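Local coordinates for protein CghA (Chaetomium globosum, PDB 6KBC) that belongs to a family of two-domain, calycin-like proteins whose regular secondary structure is nearly all beta strand and holds the ligand WK1 in a pocket, at residues 83-88 with 212-217; 152-157 with 194-199. One frame throughout, in Å; residues are numbered along the deposited sequence.

Overall arrangement
Both contacts belong to the N-terminal, calycin-like half of the chain, with centres 10 Å apart. Contact 1 joins segments 83-85 and 212-216 of strands 77-85 and 210-216, which cross there at 87°, through the W85 indole, a salt bridge and a bond to a backbone carbonyl; contact 2 is ordinary antiparallel pairing of strands 154-162 and 181-200. What links them is the pairing of strands 181-200 and 210-216. There K212 N lies 2.7 Å from F198 O, a probable hydrogen bond, and R213 NH1 makes a 2.6 Å salt bridge to D195 OD1. Both lie some way from the ligand: the side chains of A83 and F198 are about 10 and 11 Å from the bound WK1.

Contact 1. Residues 83-88 with 212-217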
loop_
_atom_site.group_PDB
_atom_site.type_symbol
_atom_site.label_atom_id
_atom_site.label_comp_id
_atom_site.label_asym_id
_atom_site.label_seq_id
_atom_site.Cartn_x
_atom_site.Cartn_y
_atom_site.Cartn_z
ATOM N N ALA A 83 -11.666 1.741 6.564
ATOM C CA ALA A 83 -11.921 3.139 6.872
ATOM C C ALA A 83 -11.874 3.324 8.378
ATOM O O ALA A 83 -12.301 2.438 9.127
ATOM C CB ALA A 83 -13.287 3.591 6.323
ATOM N N ALA A 84 -11.348 4.467 8.815
ATOM C CA ALA A 84 -11.217 4.769 10.232
ATOM C C ALA A 84 -11.614 6.215 10.480
ATOM O O ALA A 84 -11.328 7.092 9.660
ATOM C CB ALA A 84 -9.783 4.532 10.732
ATOM N N TRP A 85 -12.262 6.460 11.617
ATOM C CA TRP A 85 -12.620 7.801 12.062
ATOM C C TRP A 85 -11.997 8.043 13.429
ATOM O O TRP A 85 -11.900 7.126 14.242
ATOM C CB TRP A 85 -14.139 7.982 12.204
ATOM C CG TRP A 85 -14.944 8.007 10.943
ATOM C CD1 TRP A 85 -15.509 9.111 10.350
ATOM C CD2 TRP A 85 -15.310 6.882 10.128
ATOM N NE1 TRP A 85 -16.189 8.736 9.218
ATOM C CE2 TRP A 85 -16.098 7.375 9.067
ATOM C CE3 TRP A 85 -15.050 5.507 10.195
ATOM C CZ2 TRP A 85 -16.618 6.545 8.077
ATOM C CZ3 TRP A 85 -15.563 4.684 9.212
ATOM C CH2 TRP A 85 -16.341 5.205 8.160
ATOM N N SER A 86 -11.630 9.299 13.693
ATOM C CA SER A 86 -10.991 9.633 14.964
ATOM C C SER A 86 -11.863 9.277 16.163
ATOM O O SER A 86 -11.339 9.095 17.266
ATOM C CB SER A 86 -10.644 11.125 15.009
ATOM O OG SER A 86 -11.799 11.917 14.784
ATOM N N ASP A 87 -13.184 9.182 15.984
ATOM C CA ASP A 87 -14.044 8.847 17.116
ATOM C C ASP A 87 -14.008 7.367 17.482
ATOM O O ASP A 87 -14.719 6.961 18.409
ATOM C CB ASP A 87 -15.490 9.291 16.856
ATOM C CG ASP A 87 -16.213 8.453 15.796
ATOM O OD1 ASP A 87 -15.640 7.502 15.226
ATOM O OD2 ASP A 87 -17.395 8.760 15.526
ATOM N N GLY A 88 -13.194 6.560 16.793
ATOM C CA GLY A 88 -13.067 5.148 17.078
ATOM C C GLY A 88 -13.748 4.248 16.070
ATOM O O GLY A 88 -13.431 3.055 16.011
ATOM N N LYS A 212 -22.762 6.686 7.973
ATOM C CA LYS A 212 -21.705 7.532 8.499
ATOM C C LYS A 212 -20.954 8.121 7.323
ATOM O O LYS A 212 -20.702 7.432 6.332
ATOM C CB LYS A 212 -20.740 6.754 9.418
ATOM C CG LYS A 212 -19.886 7.652 10.322
ATOM C CD LYS A 212 -19.006 6.823 11.255
ATOM C CE LYS A 212 -18.218 7.679 12.240
ATOM N NZ LYS A 212 -18.971 8.013 13.496
ATOM N N ARG A 213 -20.602 9.394 7.438
ATOM C CA ARG A 213 -19.931 10.106 6.366
ATOM C C ARG A 213 -18.444 10.226 6.660
ATOM O O ARG A 213 -18.021 10.328 7.814
ATOM C CB ARG A 213 -20.519 11.506 6.186
ATOM C CG ARG A 213 -22.003 11.527 5.823
ATOM C CD ARG A 213 -22.237 11.414 4.326
ATOM N NE ARG A 213 -22.215 12.722 3.678
ATOM C CZ ARG A 213 -21.259 13.121 2.841
ATOM N NH1 ARG A 213 -20.259 12.298 2.531
ATOM N NH2 ARG A 213 -21.310 14.329 2.291
ATOM N N MET A 214 -17.651 10.218 5.596
ATOM C CA MET A 214 -16.259 10.631 5.669
ATOM C C MET A 214 -16.025 11.649 4.572
ATOM O O MET A 214 -16.126 11.317 3.386
ATOM C CB MET A 214 -15.303 9.450 5.509
ATOM C CG MET A 214 -13.859 9.861 5.691
ATOM S SD MET A 214 -12.770 8.433 5.491
ATOM C CE MET A 214 -13.238 7.458 6.931
ATOM N N VAL A 215 -15.709 12.878 4.964
ATOM C CA VAL A 215 -15.565 13.980 4.029
ATOM C C VAL A 215 -14.220 14.626 4.287
ATOM O O VAL A 215 -13.957 15.101 5.399
ATOM C CB VAL A 215 -16.681 15.030 4.171
ATOM C CG1 VAL A 215 -16.375 16.233 3.278
ATOM C CG2 VAL A 215 -18.027 14.444 3.857
ATOM N N LEU A 216 -13.374 14.655 3.268
ATOM C CA LEU A 216 -12.116 15.383 3.328
ATOM C C LEU A 216 -12.067 16.232 2.071
ATOM O O LEU A 216 -11.996 15.691 0.964
ATOM C CB LEU A 216 -10.921 14.432 3.412
ATOM C CG LEU A 216 -10.921 13.538 4.648
ATOM C CD1 LEU A 216 -9.862 12.447 4.515
ATOM C CD2 LEU A 216 -10.716 14.383 5.921
ATOM N N GLY A 217 -12.144 17.549 2.243
ATOM C CA GLY A 217 -12.226 18.456 1.124
ATOM C C GLY A 217 -10.867 18.782 0.553
ATOM O O GLY A 217 -9.806 18.496 1.143
#
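The indole of W85 is clamped on both faces by K212 and M214, while R213, the residue between them, takes its N-H. NE1 of W85 bonds R213 O at 2.8 Å with an N-H...O angle of 161°. The carbonyl oxygen lies close to the indole plane, although NE1 sits well above the plane of the carbonyl group. W85 closes strand 77-85 and begins a type I turn to G88; its indole joins that strand to 210-216 of the N-terminal calycin-like domain, with no backbone pairing between the segments.

On one face the K212 chain slides past the ring, its CE 3.5 Å from the centroid of the five-membered ring in a CH-pi contact. NZ stands farther off, 4.9 Å from the same centroid and still over the face, a longer cation-pi contact. The lysine is extended as far as CE, then bends at chi4 (86°), which carries NZ toward D87. Tip to tip, NZ meets OD2 of D87 on its syn lone pair in a 2.7 Å salt bridge. T89 OG1 hydrogen-bonds D87 OD1, and K212 NZ weakly.

The opposite face belongs to M214. A bend at chi3 (-67°) places its CE over the six-membered ring, 3.7 Å from the centroid, with SD oblique to the indole in a Met-aromatic contact. The same methyl touches A83 CB at 3.9 Å. F198 adds an edge-to-face contact with the W85 ring.

With two faces packed and its one N-H engaged, the buried indole has its rotation fixed. The ammonium is balanced by the carboxylate and probably polarises the pi cloud.

Contact 2. Residues 152-157 with 194-199; sequences GRITGS and VDLTFH
I154 has CG1 anti to its backbone N (chi1 -179°) and CD1 extended beyond it, while F198 has CG anti to its carbonyl carbon (chi1 -60°); as an antiparallel non-hydrogen-bonded pair, their side chains lie side by side on one face of the sheet. CD1 of I154 reaches F198 CE2 at 3.6 Å, and its CG1 sits over one face of the phenyl ring, offset toward the rim. L196 CD2 extends the apolar face, 4.1 Å from I154 CD1, and lies over the G156-S157 peptide.

Segments 154-157 and 194-199 pair antiparallel, T155 with T197 and S157 with D195 being the hydrogen-bonded pairs; T197 N to T155 O is 2.7 Å. T155 and T197 lie side by side on the other face, T155 OG1 3.8 Å from T197 CB. A water bonded to T197 OG1 at 2.9 Å reaches T155 O and D195 O weakly.

At the far end, R153 O accepts H199 N at 2.9 Å and, weakly, H199 ND1 at 3.3 Å. G152 CA makes a CH-pi contact over the face of the H199 ring, 3.8 Å from its centroid.

R153 and I154 form a classic beta bulge against strand 143-150. Strand 154-162 runs between 143-150 and 181-200, and strand 210-216 flanks 181-200 in turn. F62 of strand 60-69 packs on I154, L196 and F198, and W91 of strand 90-96 touches I154 and meets the F198 ring edge-to-face.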
loop_
_atom_site.group_PDB
_atom_site.type_symbol
_atom_site.label_atom_id
_atom_site.label_comp_id
_atom_site.label_asym_id
_atom_site.label_seq_id
_atom_site.Cartn_x
_atom_site.Cartn_y
_atom_site.Cartn_z
ATOM N N GLY A 152 -26.218 0.140 0.407
ATOM C CA GLY A 152 -26.270 -0.606 1.645
ATOM C C GLY A 152 -24.922 -0.928 2.256
ATOM O O GLY A 152 -24.879 -1.594 3.300
ATOM N N ARG A 153 -23.823 -0.477 1.644
ATOM C CA ARG A 153 -22.479 -0.699 2.172
ATOM C C ARG A 153 -21.640 0.572 2.071
ATOM O O ARG A 153 -21.319 1.186 3.094
ATOM C CB ARG A 153 -21.803 -1.852 1.430
ATOM C CG ARG A 153 -22.400 -3.219 1.747
ATOM C CD ARG A 153 -22.344 -4.130 0.533
ATOM N NE ARG A 153 -23.296 -3.704 -0.491
ATOM C CZ ARG A 153 -23.280 -4.129 -1.750
ATOM N NH1 ARG A 153 -22.354 -4.990 -2.151
ATOM N NH2 ARG A 153 -24.184 -3.682 -2.610
ATOM N N ILE A 154 -21.292 0.988 0.854
ATOM C CA ILE A 154 -20.442 2.162 0.666
ATOM C C ILE A 154 -20.782 2.831 -0.660
ATOM O O ILE A 154 -20.920 2.164 -1.692
ATOM C CB ILE A 154 -18.939 1.803 0.730
ATOM C CG1 ILE A 154 -18.078 3.059 0.547
ATOM C CG2 ILE A 154 -18.581 0.750 -0.305
ATOM C CD1 ILE A 154 -16.584 2.812 0.700
ATOM N N THR A 155 -20.904 4.157 -0.634
ATOM C CA THR A 155 -21.069 4.950 -1.843
ATOM C C THR A 155 -20.252 6.224 -1.726
ATOM O O THR A 155 -20.120 6.802 -0.643
ATOM C CB THR A 155 -22.537 5.334 -2.101
ATOM O OG1 THR A 155 -22.998 6.178 -1.040
ATOM C CG2 THR A 155 -23.419 4.103 -2.190
ATOM N N GLY A 156 -19.733 6.676 -2.850
ATOM C CA GLY A 156 -19.043 7.938 -2.854
ATOM C C GLY A 156 -17.758 7.830 -3.614
ATOM O O GLY A 156 -17.528 6.881 -4.368
ATOM N N SER A 157 -16.885 8.810 -3.408
ATOM C CA SER A 157 -15.688 8.895 -4.219
ATOM C C SER A 157 -14.476 9.299 -3.388
ATOM O O SER A 157 -14.577 9.867 -2.295
ATOM C CB SER A 157 -15.857 9.895 -5.370
ATOM O OG SER A 157 -16.058 11.183 -4.847
ATOM N N VAL A 194 -12.052 13.022 -0.139
ATOM C CA VAL A 194 -12.936 11.910 0.137
ATOM C C VAL A 194 -14.340 12.458 0.335
ATOM O O VAL A 194 -14.529 13.482 0.997
ATOM C CB VAL A 194 -12.455 11.134 1.377
ATOM C CG1 VAL A 194 -13.486 10.154 1.804
ATOM C CG2 VAL A 194 -11.125 10.435 1.067
ATOM N N ASP A 195 -15.324 11.775 -0.228
ATOM C CA ASP A 195 -16.712 12.138 0.040
ATOM C C ASP A 195 -17.485 10.822 -0.024
ATOM O O ASP A 195 -17.939 10.393 -1.086
ATOM C CB ASP A 195 -17.215 13.186 -0.947
ATOM C CG ASP A 195 -18.663 13.585 -0.702
ATOM O OD1 ASP A 195 -19.252 13.123 0.297
ATOM O OD2 ASP A 195 -19.181 14.422 -1.474
ATOM N N LEU A 196 -17.573 10.161 1.120
ATOM C CA LEU A 196 -17.995 8.777 1.172
ATOM C C LEU A 196 -19.104 8.632 2.196
ATOM O O LEU A 196 -19.143 9.356 3.194
ATOM C CB LEU A 196 -16.816 7.844 1.556
ATOM C CG LEU A 196 -15.737 7.594 0.502
ATOM C CD1 LEU A 196 -14.538 6.948 1.182
ATOM C CD2 LEU A 196 -16.256 6.691 -0.595
ATOM N N THR A 197 -19.987 7.668 1.947
ATOM C CA THR A 197 -21.036 7.318 2.889
ATOM C C THR A 197 -20.957 5.828 3.156
ATOM O O THR A 197 -20.982 5.026 2.216
ATOM C CB THR A 197 -22.425 7.704 2.361
ATOM O OG1 THR A 197 -22.426 9.097 2.052
ATOM C CG2 THR A 197 -23.493 7.424 3.405
ATOM N N PHE A 198 -20.836 5.472 4.434
ATOM C CA PHE A 198 -20.713 4.091 4.879
ATOM C C PHE A 198 -21.957 3.707 5.661
ATOM O O PHE A 198 -22.452 4.489 6.481
ATOM C CB PHE A 198 -19.500 3.891 5.794
ATOM C CG PHE A 198 -18.179 4.230 5.162
ATOM C CD1 PHE A 198 -17.770 5.547 5.046
ATOM C CD2 PHE A 198 -17.317 3.225 4.741
ATOM C CE1 PHE A 198 -16.541 5.861 4.492
ATOM C CE2 PHE A 198 -16.094 3.534 4.184
ATOM C CZ PHE A 198 -15.709 4.855 4.057
ATOM N N HIS A 199 -22.441 2.498 5.436
ATOM C CA HIS A 199 -23.568 1.979 6.195
ATOM C C HIS A 199 -23.017 1.143 7.344
ATOM O O HIS A 199 -22.290 0.172 7.117
ATOM C CB HIS A 199 -24.517 1.204 5.279
ATOM C CG HIS A 199 -25.077 2.050 4.165
ATOM N ND1 HIS A 199 -24.314 2.482 3.097
ATOM C CD2 HIS A 199 -26.313 2.571 3.973
ATOM C CE1 HIS A 199 -25.057 3.220 2.292
ATOM N NE2 HIS A 199 -26.275 3.287 2.799
HETATM O O HOH W 1 -21.197 9.970 -0.384
#